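Local coordinates for D-3-phosphoglycerate dehydrogenase oxidoreductase protein (Ralstonia solanacearum, PDB 3GG9) that probably catalyses the NAD-dependent oxidation of D-3-phosphoglycerate and belongs to the D-isomer specific 2-hydroxyacid dehydrogenase family, at residues Asp217-Leu223 with Ala245-Ser251; Val53-Arg58 with Tyr309-Phe313; Ala110-Leu114 with Ile301-Glu305. The contacts are given in a common frame with arbitrary orientation. Residues are numbered along the deposited sequence.

Contact 1 of 3, residues Asp217-Leu223 with Ala245-Ser251; sequences DVLSVHL and ALFVNTS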
ATOM      1  N   ASP A 217       1.199  16.500   6.406  1.00 26.00           N
ATOM      2  CA  ASP A 217       0.252  15.453   6.782  1.00 31.15           C
ATOM      3  C   ASP A 217       0.955  14.097   6.702  1.00 28.95           C
ATOM      4  O   ASP A 217       0.644  13.168   7.440  1.00 24.72           O
ATOM      5  CB  ASP A 217      -0.991  15.510   5.885  1.00 27.28           C
ATOM      6  CG  ASP A 217      -1.749  16.825   6.028  1.00 39.40           C
ATOM      7  OD1 ASP A 217      -2.324  17.073   7.114  1.00 36.89           O
ATOM      8  OD2 ASP A 217      -1.764  17.621   5.063  1.00 28.82           O
ATOM      9  N   VAL A 218       1.908  14.006   5.780  1.00 28.39           N
ATOM     10  CA  VAL A 218       2.772  12.846   5.626  1.00 27.01           C
ATOM     11  C   VAL A 218       4.179  13.424   5.526  1.00 24.93           C
ATOM     12  O   VAL A 218       4.436  14.341   4.744  1.00 24.94           O
ATOM     13  CB  VAL A 218       2.394  12.031   4.340  1.00 23.58           C
ATOM     14  CG1 VAL A 218       3.433  10.963   4.015  1.00 17.49           C
ATOM     15  CG2 VAL A 218       0.981  11.413   4.460  1.00 18.59           C
ATOM     16  N   LEU A 219       5.091  12.918   6.347  1.00 19.92           N
ATOM     17  CA  LEU A 219       6.476  13.363   6.277  1.00 22.44           C
ATOM     18  C   LEU A 219       7.362  12.156   6.031  1.00 28.05           C
ATOM     19  O   LEU A 219       7.391  11.199   6.817  1.00 24.18           O
ATOM     20  CB  LEU A 219       6.890  14.127   7.543  1.00 23.07           C
ATOM     21  CG  LEU A 219       8.217  14.911   7.484  1.00 22.58           C
ATOM     22  CD1 LEU A 219       8.165  16.043   8.492  1.00 29.25           C
ATOM     23  CD2 LEU A 219       9.482  14.058   7.695  1.00 24.26           C
ATOM     24  N   SER A 220       8.105  12.200   4.938  1.00 21.07           N
ATOM     25  CA  SER A 220       8.939  11.070   4.618  1.00 23.95           C
ATOM     26  C   SER A 220      10.388  11.467   4.550  1.00 25.95           C
ATOM     27  O   SER A 220      10.739  12.479   3.907  1.00 23.32           O
ATOM     28  CB  SER A 220       8.487  10.398   3.324  1.00 22.27           C
ATOM     29  OG  SER A 220       9.250   9.231   3.116  1.00 26.09           O
ATOM     30  N   VAL A 221      11.219  10.651   5.206  1.00 19.14           N
ATOM     31  CA  VAL A 221      12.678  10.886   5.354  1.00 19.90           C
ATOM     32  C   VAL A 221      13.556  10.149   4.335  1.00 25.32           C
ATOM     33  O   VAL A 221      13.536   8.919   4.257  1.00 26.20           O
ATOM     34  CB  VAL A 221      13.157  10.516   6.802  1.00 24.43           C
ATOM     35  CG1 VAL A 221      14.584  10.971   7.009  1.00 28.29           C
ATOM     36  CG2 VAL A 221      12.286  11.198   7.792  1.00 24.54           C
ATOM     37  N   HIS A 222      14.330  10.914   3.557  1.00 23.05           N
ATOM     38  CA  HIS A 222      15.232  10.346   2.558  1.00 24.08           C
ATOM     39  C   HIS A 222      16.659  10.870   2.644  1.00 31.87           C
ATOM     40  O   HIS A 222      17.118  11.613   1.776  1.00 25.89           O
ATOM     41  CB  HIS A 222      14.634  10.560   1.192  1.00 22.17           C
ATOM     42  CG  HIS A 222      13.277   9.965   1.073  1.00 20.60           C
ATOM     43  ND1 HIS A 222      13.080   8.611   0.947  1.00 23.87           N
ATOM     44  CD2 HIS A 222      12.050  10.525   1.150  1.00 24.93           C
ATOM     45  CE1 HIS A 222      11.784   8.366   0.916  1.00 19.51           C
ATOM     46  NE2 HIS A 222      11.139   9.509   1.046  1.00 21.34           N
ATOM     47  N   LEU A 223      17.357  10.451   3.691  1.00 27.31           N
ATOM     48  CA  LEU A 223      18.713  10.918   3.973  1.00 27.45           C
ATOM     49  C   LEU A 223      19.635   9.724   4.123  1.00 29.04           C
ATOM     50  O   LEU A 223      19.218   8.675   4.607  1.00 28.93           O
ATOM     51  CB  LEU A 223      18.734  11.718   5.284  1.00 31.62           C
ATOM     52  CG  LEU A 223      17.885  12.982   5.414  1.00 27.52           C
ATOM     53  CD1 LEU A 223      17.836  13.459   6.859  1.00 36.96           C
ATOM     54  CD2 LEU A 223      18.445  14.080   4.500  1.00 34.39           C
ATOM     55  N   ALA A 245      -0.917  13.235  11.775  1.00 24.30           N
ATOM     56  CA  ALA A 245       0.203  13.130  10.851  1.00 27.11           C
ATOM     57  C   ALA A 245       0.855  11.760  10.818  1.00 27.91           C
ATOM     58  O   ALA A 245       0.892  11.037  11.824  1.00 24.48           O
ATOM     59  CB  ALA A 245       1.235  14.206  11.150  1.00 28.53           C
ATOM     60  N   LEU A 246       1.346  11.405   9.634  1.00 23.51           N
ATOM     61  CA  LEU A 246       2.113  10.174   9.416  1.00 22.48           C
ATOM     62  C   LEU A 246       3.626  10.423   9.199  1.00 28.02           C
ATOM     63  O   LEU A 246       4.046  11.200   8.325  1.00 23.53           O
ATOM     64  CB  LEU A 246       1.492   9.364   8.271  1.00 20.67           C
ATOM     65  CG  LEU A 246       2.331   8.212   7.697  1.00 21.63           C
ATOM     66  CD1 LEU A 246       2.308   7.047   8.679  1.00 19.61           C
ATOM     67  CD2 LEU A 246       1.784   7.800   6.300  1.00 18.15           C
ATOM     68  N   PHE A 247       4.445   9.780  10.020  1.00 13.54           N
ATOM     69  CA  PHE A 247       5.894   9.835   9.851  1.00 17.33           C
ATOM     70  C   PHE A 247       6.404   8.578   9.139  1.00 20.26           C
ATOM     71  O   PHE A 247       6.172   7.473   9.611  1.00 26.81           O
ATOM     72  CB  PHE A 247       6.585   9.974  11.210  1.00 25.18           C
ATOM     73  CG  PHE A 247       8.087   9.989  11.117  1.00 30.93           C
ATOM     74  CD1 PHE A 247       8.757  11.117  10.645  1.00 30.31           C
ATOM     75  CD2 PHE A 247       8.829   8.878  11.481  1.00 25.00           C
ATOM     76  CE1 PHE A 247      10.143  11.129  10.572  1.00 30.59           C
ATOM     77  CE2 PHE A 247      10.210   8.879  11.407  1.00 24.61           C
ATOM     78  CZ  PHE A 247      10.871  10.014  10.951  1.00 25.02           C
ATOM     79  N   VAL A 248       7.089   8.744   8.001  1.00 23.11           N
ATOM     80  CA  VAL A 248       7.613   7.602   7.236  1.00 21.69           C
ATOM     81  C   VAL A 248       9.140   7.600   7.223  1.00 22.06           C
ATOM     82  O   VAL A 248       9.779   8.613   6.920  1.00 23.74           O
ATOM     83  CB  VAL A 248       7.061   7.561   5.748  1.00 18.37           C
ATOM     84  CG1 VAL A 248       7.538   6.309   5.014  1.00 19.19           C
ATOM     85  CG2 VAL A 248       5.522   7.631   5.719  1.00 19.89           C
ATOM     86  N   ASN A 249       9.733   6.456   7.540  1.00 18.33           N
ATOM     87  CA  ASN A 249      11.188   6.325   7.472  1.00 25.24           C
ATOM     88  C   ASN A 249      11.591   4.998   6.860  1.00 26.94           C
ATOM     89  O   ASN A 249      11.593   3.967   7.535  1.00 25.54           O
ATOM     90  CB  ASN A 249      11.837   6.503   8.863  1.00 24.06           C
ATOM     91  CG  ASN A 249      13.365   6.543   8.802  1.00 33.04           C
ATOM     92  OD1 ASN A 249      13.967   6.619   7.731  1.00 23.89           O
ATOM     93  ND2 ASN A 249      13.993   6.482   9.956  1.00 21.68           N
ATOM     94  N   THR A 250      11.962   5.038   5.580  1.00 19.02           N
ATOM     95  CA  THR A 250      12.552   3.889   4.939  1.00 21.83           C
ATOM     96  C   THR A 250      14.062   4.082   4.711  1.00 25.22           C
ATOM     97  O   THR A 250      14.655   3.385   3.897  1.00 21.86           O
ATOM     98  CB  THR A 250      11.871   3.627   3.570  1.00 24.73           C
ATOM     99  OG1 THR A 250      12.097   4.758   2.741  1.00 21.66           O
ATOM    100  CG2 THR A 250      10.365   3.470   3.740  1.00 26.91           C
ATOM    101  N   SER A 251      14.683   5.015   5.425  1.00 25.47           N
ATOM    102  CA  SER A 251      16.103   5.305   5.217  1.00 24.58           C
ATOM    103  C   SER A 251      17.004   4.545   6.188  1.00 28.73           C
ATOM    104  O   SER A 251      17.501   3.451   5.866  1.00 28.86           O
ATOM    105  CB  SER A 251      16.357   6.806   5.284  1.00 23.98           C
ATOM    106  OG  SER A 251      15.871   7.476   4.119  1.00 27.87           O
TER
HETATM  107  O   HOH W   1      11.243   7.467   4.255  1.00 26.73           O
HETATM  108  O   HOH W   2      15.508   6.982   1.469  1.00 29.68           O

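Contact 2 of 3, residues Val53-Arg58 with Tyr309-Phe313; sequences VLIRER and YEMYF. With SO4 (sulfate ion), chain E.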
ATOM      1  N   VAL A  53      30.068 -12.519  -1.034  1.00 31.62           N
ATOM      2  CA  VAL A  53      29.089 -11.569  -1.533  1.00 26.76           C
ATOM      3  C   VAL A  53      28.208 -11.093  -0.372  1.00 30.62           C
ATOM      4  O   VAL A  53      27.579 -11.902   0.326  1.00 29.50           O
ATOM      5  CB  VAL A  53      28.223 -12.143  -2.671  1.00 26.26           C
ATOM      6  CG1 VAL A  53      27.192 -11.088  -3.165  1.00 25.39           C
ATOM      7  CG2 VAL A  53      29.123 -12.605  -3.822  1.00 27.15           C
ATOM      8  N   LEU A  54      28.196  -9.778  -0.173  1.00 26.74           N
ATOM      9  CA  LEU A  54      27.400  -9.153   0.878  1.00 29.32           C
ATOM     10  C   LEU A  54      26.151  -8.501   0.290  1.00 28.96           C
ATOM     11  O   LEU A  54      26.208  -7.861  -0.768  1.00 29.05           O
ATOM     12  CB  LEU A  54      28.223  -8.101   1.631  1.00 28.11           C
ATOM     13  CG  LEU A  54      29.486  -8.549   2.383  1.00 28.99           C
ATOM     14  CD1 LEU A  54      30.132  -7.373   3.108  1.00 28.57           C
ATOM     15  CD2 LEU A  54      29.158  -9.653   3.382  1.00 32.30           C
ATOM     16  N   ILE A  55      25.035  -8.679   0.989  1.00 25.00           N
ATOM     17  CA  ILE A  55      23.759  -8.058   0.650  1.00 25.84           C
ATOM     18  C   ILE A  55      23.621  -6.768   1.438  1.00 26.80           C
ATOM     19  O   ILE A  55      23.333  -6.779   2.635  1.00 23.81           O
ATOM     20  CB  ILE A  55      22.559  -9.002   0.900  1.00 25.07           C
ATOM     21  CG1 ILE A  55      22.783 -10.354   0.213  1.00 24.89           C
ATOM     22  CG2 ILE A  55      21.232  -8.332   0.469  1.00 19.47           C
ATOM     23  CD1 ILE A  55      21.616 -11.333   0.330  1.00 27.99           C
ATOM     24  N   ARG A  56      23.859  -5.665   0.737  1.00 21.46           N
ATOM     25  CA  ARG A  56      23.784  -4.335   1.318  0.50 27.27           C
ATOM     26  C   ARG A  56      24.530  -4.233   2.653  1.00 29.38           C
ATOM     27  O   ARG A  56      25.683  -4.638   2.743  1.00 35.10           O
ATOM     28  CB  ARG A  56      22.322  -3.865   1.380  0.50 24.42           C
ATOM     29  CG  ARG A  56      21.723  -3.682  -0.022  0.50 22.13           C
ATOM     30  CD  ARG A  56      22.568  -2.734  -0.873  0.50 22.17           C
ATOM     31  NE  ARG A  56      22.816  -1.455  -0.201  0.50 32.70           N
ATOM     32  CZ  ARG A  56      24.018  -0.926   0.034  0.50 27.01           C
ATOM     33  NH1 ARG A  56      24.112   0.234   0.667  0.50 28.36           N
ATOM     34  NH2 ARG A  56      25.123  -1.542  -0.362  0.50 28.97           N
ATOM     35  N   GLU A  57      23.879  -3.730   3.698  1.00 32.23           N
ATOM     36  CA  GLU A  57      24.550  -3.614   4.998  1.00 32.33           C
ATOM     37  C   GLU A  57      24.158  -4.682   6.015  1.00 33.99           C
ATOM     38  O   GLU A  57      24.287  -4.464   7.223  1.00 33.21           O
ATOM     39  CB  GLU A  57      24.326  -2.219   5.594  1.00 41.84           C
ATOM     40  CG  GLU A  57      24.766  -1.067   4.688  1.00 52.78           C
ATOM     41  CD  GLU A  57      25.532   0.023   5.449  1.00 71.51           C
ATOM     42  OE1 GLU A  57      26.325   0.757   4.810  1.00 73.48           O
ATOM     43  OE2 GLU A  57      25.357   0.137   6.684  1.00 70.80           O
ATOM     44  N   ARG A  58      23.689  -5.837   5.544  1.00 28.87           N
ATOM     45  CA  ARG A  58      23.187  -6.876   6.457  1.00 30.07           C
ATOM     46  C   ARG A  58      24.250  -7.488   7.402  1.00 36.62           C
ATOM     47  O   ARG A  58      23.924  -7.920   8.523  1.00 33.57           O
ATOM     48  CB  ARG A  58      22.445  -7.973   5.678  1.00 32.13           C
ATOM     49  CG  ARG A  58      21.164  -7.484   4.967  1.00 28.62           C
ATOM     50  CD  ARG A  58      20.405  -8.616   4.305  1.00 31.74           C
ATOM     51  NE  ARG A  58      19.323  -8.082   3.486  1.00 31.08           N
ATOM     52  CZ  ARG A  58      18.611  -8.755   2.576  1.00 27.21           C
ATOM     53  NH1 ARG A  58      18.815 -10.027   2.298  1.00 22.68           N
ATOM     54  NH2 ARG A  58      17.681  -8.114   1.909  1.00 25.20           N
ATOM     55  N   TYR A 309      17.107  -7.100  -7.236  1.00 20.33           N
ATOM     56  CA  TYR A 309      18.041  -8.221  -6.987  1.00 19.41           C
ATOM     57  C   TYR A 309      18.774  -8.641  -8.287  1.00 25.09           C
ATOM     58  O   TYR A 309      19.996  -8.816  -8.310  1.00 22.43           O
ATOM     59  CB  TYR A 309      17.296  -9.413  -6.371  1.00 19.69           C
ATOM     60  CG  TYR A 309      17.311  -9.456  -4.827  1.00 20.99           C
ATOM     61  CD1 TYR A 309      17.386  -8.284  -4.066  1.00 22.90           C
ATOM     62  CD2 TYR A 309      17.224 -10.672  -4.142  1.00 18.92           C
ATOM     63  CE1 TYR A 309      17.404  -8.326  -2.645  1.00 21.91           C
ATOM     64  CE2 TYR A 309      17.250 -10.718  -2.724  1.00 26.14           C
ATOM     65  CZ  TYR A 309      17.341  -9.534  -1.994  1.00 29.40           C
ATOM     66  OH  TYR A 309      17.354  -9.548  -0.599  1.00 22.23           O
ATOM     67  N   GLU A 310      18.032  -8.764  -9.376  1.00 22.27           N
ATOM     68  CA  GLU A 310      18.672  -9.100 -10.648  1.00 25.83           C
ATOM     69  C   GLU A 310      19.824  -8.131 -10.961  1.00 23.39           C
ATOM     70  O   GLU A 310      20.926  -8.583 -11.238  1.00 28.00           O
ATOM     71  CB  GLU A 310      17.660  -9.161 -11.806  1.00 27.18           C
ATOM     72  CG  GLU A 310      16.690 -10.365 -11.774  1.00 29.86           C
ATOM     73  CD  GLU A 310      17.315 -11.744 -12.086  1.00 35.56           C
ATOM     74  OE1 GLU A 310      16.534 -12.737 -12.035  1.00 29.88           O
ATOM     75  OE2 GLU A 310      18.552 -11.858 -12.377  1.00 31.28           O
ATOM     76  N   MET A 311      19.566  -6.819 -10.874  1.00 28.36           N
ATOM     77  CA  MET A 311      20.558  -5.762 -11.133  1.00 30.75           C
ATOM     78  C   MET A 311      21.689  -5.781 -10.097  1.00 27.96           C
ATOM     79  O   MET A 311      22.867  -5.832 -10.461  1.00 27.50           O
ATOM     80  CB  MET A 311      19.896  -4.366 -11.152  1.00 27.95           C
ATOM     81  CG  MET A 311      20.879  -3.204 -11.437  1.00 48.86           C
ATOM     82  SD  MET A 311      20.338  -1.566 -10.848  1.00 50.54           S
ATOM     83  CE  MET A 311      19.160  -1.150 -12.140  1.00 53.94           C
ATOM     84  N   TYR A 312      21.323  -5.756  -8.817  1.00 20.97           N
ATOM     85  CA  TYR A 312      22.307  -5.719  -7.732  1.00 23.67           C
ATOM     86  C   TYR A 312      23.287  -6.901  -7.757  1.00 22.24           C
ATOM     87  O   TYR A 312      24.491  -6.686  -7.795  1.00 20.22           O
ATOM     88  CB  TYR A 312      21.629  -5.595  -6.367  1.00 25.06           C
ATOM     89  CG  TYR A 312      21.244  -4.171  -5.980  1.00 32.97           C
ATOM     90  CD1 TYR A 312      21.895  -3.516  -4.938  1.00 43.68           C
ATOM     91  CD2 TYR A 312      20.234  -3.474  -6.656  1.00 38.43           C
ATOM     92  CE1 TYR A 312      21.548  -2.209  -4.574  1.00 41.99           C
ATOM     93  CE2 TYR A 312      19.878  -2.164  -6.298  1.00 38.49           C
ATOM     94  CZ  TYR A 312      20.533  -1.545  -5.249  1.00 40.26           C
ATOM     95  OH  TYR A 312      20.197  -0.252  -4.891  1.00 33.86           O
ATOM     96  N   PHE A 313      22.765  -8.127  -7.747  1.00 24.34           N
ATOM     97  CA  PHE A 313      23.594  -9.333  -7.815  1.00 18.90           C
ATOM     98  C   PHE A 313      24.256  -9.545  -9.175  1.00 22.04           C
ATOM     99  O   PHE A 313      25.412  -9.983  -9.253  1.00 24.26           O
ATOM    100  CB  PHE A 313      22.777 -10.544  -7.404  1.00 21.16           C
ATOM    101  CG  PHE A 313      22.381 -10.493  -5.949  1.00 22.04           C
ATOM    102  CD1 PHE A 313      23.250 -10.980  -4.981  1.00 31.28           C
ATOM    103  CD2 PHE A 313      21.194  -9.881  -5.558  1.00 20.22           C
ATOM    104  CE1 PHE A 313      22.920 -10.917  -3.638  1.00 19.02           C
ATOM    105  CE2 PHE A 313      20.838  -9.795  -4.173  1.00 22.43           C
ATOM    106  CZ  PHE A 313      21.723 -10.317  -3.235  1.00 21.15           C
TER
HETATM  107  S   SO4 E   1      22.569   1.425  -2.686  1.00 48.18           S
HETATM  108  O1  SO4 E   1      22.130   0.066  -2.445  1.00 57.55           O
HETATM  109  O2  SO4 E   1      23.902   1.422  -3.258  1.00 42.04           O
HETATM  110  O3  SO4 E   1      21.652   2.062  -3.622  1.00 57.33           O
HETATM  111  O4  SO4 E   1      22.555   2.133  -1.406  1.00 40.52           O
HETATM  112  O   HOH W   3      17.074 -11.798   0.494  1.00 30.73           O

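Contact 3 of 3, residues Ala110-Leu114 with Ile301-Glu305; sequences APAEL and IGYVE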
ATOM      1  N   ALA A 110      13.190   0.860  -6.509  1.00 20.04           N
ATOM      2  CA  ALA A 110      12.572  -0.089  -5.531  1.00 20.67           C
ATOM      3  C   ALA A 110      12.318   0.495  -4.149  1.00 19.66           C
ATOM      4  O   ALA A 110      11.219   0.317  -3.613  1.00 15.62           O
ATOM      5  CB  ALA A 110      13.354  -1.393  -5.424  1.00 19.82           C
ATOM      6  N   PRO A 111      13.313   1.184  -3.554  1.00 21.51           N
ATOM      7  CA  PRO A 111      12.973   1.824  -2.278  1.00 19.17           C
ATOM      8  C   PRO A 111      12.045   3.027  -2.367  1.00 18.65           C
ATOM      9  O   PRO A 111      11.358   3.313  -1.411  1.00 18.19           O
ATOM     10  CB  PRO A 111      14.350   2.219  -1.700  1.00 18.12           C
ATOM     11  CG  PRO A 111      15.192   2.426  -2.926  1.00 19.96           C
ATOM     12  CD  PRO A 111      14.753   1.328  -3.858  1.00 18.63           C
ATOM     13  N   ALA A 112      12.016   3.748  -3.497  1.00 18.47           N
ATOM     14  CA  ALA A 112      11.038   4.821  -3.639  1.00 16.89           C
ATOM     15  C   ALA A 112       9.614   4.257  -3.715  1.00 14.09           C
ATOM     16  O   ALA A 112       8.684   4.781  -3.084  1.00 19.73           O
ATOM     17  CB  ALA A 112      11.323   5.665  -4.905  1.00 18.08           C
ATOM     18  N   GLU A 113       9.426   3.205  -4.500  1.00 15.45           N
ATOM     19  CA  GLU A 113       8.106   2.620  -4.632  1.00 14.58           C
ATOM     20  C   GLU A 113       7.682   2.034  -3.303  1.00 18.80           C
ATOM     21  O   GLU A 113       6.524   2.096  -2.924  1.00 20.81           O
ATOM     22  CB  GLU A 113       8.091   1.544  -5.688  1.00 18.13           C
ATOM     23  CG  GLU A 113       8.248   2.176  -7.080  1.00 18.01           C
ATOM     24  CD  GLU A 113       7.882   1.246  -8.206  1.00 32.44           C
ATOM     25  OE1 GLU A 113       7.452   0.120  -7.925  1.00 20.19           O
ATOM     26  OE2 GLU A 113       8.004   1.648  -9.391  1.00 20.02           O
ATOM     27  N   LEU A 114       8.645   1.476  -2.621  1.00 13.35           N
ATOM     28  CA  LEU A 114       8.350   0.872  -1.306  1.00 18.85           C
ATOM     29  C   LEU A 114       7.903   1.938  -0.302  1.00 18.51           C
ATOM     30  O   LEU A 114       6.960   1.714   0.468  1.00 22.59           O
ATOM     31  CB  LEU A 114       9.568   0.131  -0.800  1.00 20.08           C
ATOM     32  CG  LEU A 114       9.340  -0.783   0.424  1.00 18.90           C
ATOM     33  CD1 LEU A 114       9.531  -0.029   1.771  1.00 24.19           C
ATOM     34  CD2 LEU A 114       7.958  -1.495   0.370  1.00 18.00           C
ATOM     35  N   ILE A 301      12.513  -4.117   3.585  1.00 21.38           N
ATOM     36  CA  ILE A 301      12.226  -4.642   2.216  1.00 21.81           C
ATOM     37  C   ILE A 301      12.331  -3.603   1.101  1.00 24.93           C
ATOM     38  O   ILE A 301      12.059  -3.903  -0.080  1.00 22.72           O
ATOM     39  CB  ILE A 301      10.854  -5.334   2.166  1.00 25.13           C
ATOM     40  CG1 ILE A 301       9.737  -4.389   2.690  1.00 17.95           C
ATOM     41  CG2 ILE A 301      10.934  -6.658   2.950  1.00 24.18           C
ATOM     42  CD1 ILE A 301       8.309  -4.977   2.666  1.00 18.50           C
ATOM     43  N   GLY A 302      12.737  -2.389   1.455  1.00 24.14           N
ATOM     44  CA  GLY A 302      13.004  -1.338   0.438  1.00 21.61           C
ATOM     45  C   GLY A 302      13.688  -1.833  -0.841  1.00 25.02           C
ATOM     46  O   GLY A 302      13.192  -1.570  -1.920  1.00 28.76           O
ATOM     47  N   TYR A 303      14.786  -2.587  -0.719  1.00 27.15           N
ATOM     48  CA  TYR A 303      15.546  -3.063  -1.893  0.50 24.84           C
ATOM     49  C   TYR A 303      15.266  -4.521  -2.244  1.00 24.23           C
ATOM     50  O   TYR A 303      15.815  -5.039  -3.224  1.00 26.80           O
ATOM     51  CB  TYR A 303      17.060  -2.856  -1.697  0.50 23.54           C
ATOM     52  CG  TYR A 303      17.426  -1.411  -1.516  0.50 23.08           C
ATOM     53  CD1 TYR A 303      17.789  -0.627  -2.605  0.50 20.53           C
ATOM     54  CD2 TYR A 303      17.387  -0.817  -0.256  0.50 20.58           C
ATOM     55  CE1 TYR A 303      18.102   0.689  -2.442  0.50 17.61           C
ATOM     56  CE2 TYR A 303      17.700   0.515  -0.085  0.50  9.68           C
ATOM     57  CZ  TYR A 303      18.042   1.265  -1.179  0.50 17.13           C
ATOM     58  OH  TYR A 303      18.340   2.584  -0.988  0.50 14.02           O
ATOM     59  N   VAL A 304      14.435  -5.191  -1.430  1.00 25.03           N
ATOM     60  CA  VAL A 304      14.063  -6.605  -1.669  1.00 23.51           C
ATOM     61  C   VAL A 304      12.970  -6.677  -2.733  1.00 21.38           C
ATOM     62  O   VAL A 304      11.787  -6.577  -2.456  1.00 22.18           O
ATOM     63  CB  VAL A 304      13.691  -7.362  -0.346  1.00 23.98           C
ATOM     64  CG1 VAL A 304      13.503  -8.856  -0.585  1.00 23.22           C
ATOM     65  CG2 VAL A 304      14.801  -7.169   0.654  1.00 22.91           C
ATOM     66  N   GLU A 305      13.400  -6.793  -3.981  1.00 23.55           N
ATOM     67  CA  GLU A 305      12.487  -6.715  -5.098  1.00 22.78           C
ATOM     68  C   GLU A 305      13.203  -7.423  -6.252  1.00 19.79           C
ATOM     69  O   GLU A 305      14.417  -7.310  -6.383  1.00 22.64           O
ATOM     70  CB  GLU A 305      12.176  -5.242  -5.408  1.00 25.04           C
ATOM     71  CG  GLU A 305      11.201  -4.985  -6.550  1.00 24.31           C
ATOM     72  CD  GLU A 305      11.839  -5.001  -7.926  1.00 33.52           C
ATOM     73  OE1 GLU A 305      12.905  -4.357  -8.103  1.00 25.59           O
ATOM     74  OE2 GLU A 305      11.264  -5.643  -8.843  1.00 24.77           O
TER

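Contact 1 of 3, residues Asp217-Leu223 with Ala245-Ser251
Backbone hydrogen bonds pair strands 218-221 and 246-249 in parallel, their axes 4.8 Å apart and 16° from aligned. Four bonds form the ladder: Leu246 N donates to Asp217 O (2.9 Å), Leu219 N to Leu246 O (2.8 Å), Val248 N to Leu219 O (2.7 Å) and Val221 N to Val248 O (3.0 Å). These are adjacent central strands of the seven-stranded parallel sheet of the Rossmann-type NAD-binding domain, joined through helix 235-238 as a beta-alpha-beta unit; Val218 and Ser220 also bond to strand 162-166. Among apolar contacts, Val218 CG2 lies 4.1 Å from Leu246 CD2 on the face covered by helix 109-123, and Val221 CG2 meets Phe247 CE1 at 3.5 Å on the other. Past the strand ends, polar side chains take over: Ser251 OG donates to Val221 O (2.7 Å), while an Asx turn, Ser251 N to Asn249 OD1 (2.9 Å), bends the chain. Where the strands part, water 1 donates to Val221 O (2.7 Å) and accepts from Thr250 N (2.9 Å).

Contact 2 of 3, residues Val53-Arg58 with Tyr309-Phe313
Residues 53-58 leave a strand and fold into a type II' beta turn from Ile55 to Arg58, closed by Arg58 N to Ile55 O (3.1 Å); 309-313 is one turn of helix, with Phe313 N bonded to Tyr309 O (2.9 Å). The nearest CA atoms, of Ile55 and Phe313, are 8.6 Å apart, so side chains fill the space. Ile55 CG1 meets the edge of the Phe313 ring at CZ (3.6 Å), and Val53 CG1 is 4.3 Å from Phe313 CE1. Arg58 NH2 donates to Tyr309 OH (2.9 Å), water 3 bridges Arg58 NH1 and that hydroxyl, and NH1 also donates to Asp9 O. Arg56 CD packs 3.9 Å from Tyr312 CE1, while Arg56 NH2 bonds to Thr78 O and Tyr312 OH to Ser107 N. A sulfate, probably from the crystallisation liquor, has O1 2.8 Å from Arg56 NE and also binds Arg80 and Arg224. Strand 51-54, between strands 4-7 and 74-77 of the five-stranded sheet, packs against helix 306-324, whose Phe317 and Ile320 also cover Val53.

Contact 3 of 3, residues Ala110-Leu114 with Ile301-Glu305
Gly302 and Pro111 bury the most surface here, 57 Å² each, and their CA atoms are only 4.2 Å apart. Gly302 lies in the loop between strand 295-297 and helix 306-324, and Pro111 in the first turn of helix 109-123. At Gly302, which has no side chain, the loop backbone lies directly on the helix; a CB there would come 3.7 Å from Pro111 CB. Gly302 CA reaches Leu114 CG at 3.7 Å, and Gly302 O comes within 3.2 Å of both Ala110 C and Pro111 N. Pro111 has no amide hydrogen to offer that carbonyl, so this is close packing without a hydrogen bond.

The proline ring instead faces Tyr303. Pro111 CB sits 4.1 Å from the centroid of the tyrosine ring, 20° off its normal, a CH-pi contact, and Pro111 CG approaches Tyr303 CE1 at 3.4 Å. Ala110 buries nearly as much, its CB 4.0 Å from Glu305 OE1, while Leu114 CD2 packs on Ile301 CG1 at 4.1 Å. Glu305 occupies the N-cap position of helix 306-324, where its OE1 accepts from Ser308 N, and Asp276 holds the amides of Ile301 and Gly302.

Arg124 of the second subunit is a further donor to the carbonyl oxygens of Ala110 and Ile301, and also bonds to that of Gly302. No hydrogen bond links the two segments; they meet through van der Waals and CH-pi contacts. Ala110 O and Gly302 O, two acceptors 3.2 Å apart, share no proton, and since Arg124 of the second subunit donates to both, the dimer interface completes the contact.

The three contacts are nested along the chain: contact 2 closes the longest loop, contact 3 lies inside it, and contact 1 within both. Contact 1 belongs to the seven-stranded nucleotide-binding sheet and contact 2 to the five-stranded sheet of the other domain, on opposite sides of the chain's centre with their own centres about 25 Å apart. Contact 3 lies near that centre, its own centre about 15 Å from that of contact 1 and about 13 Å from that of contact 2, and touches both, through Leu114 on Thr250 and through Tyr303 and Val304 on Tyr309, Tyr312 and Arg58. It joins the start of helix 109-123 to the loop leading into helix 306-324, where the chain passes between the two domains, as in relatives whose active-site cleft lies there.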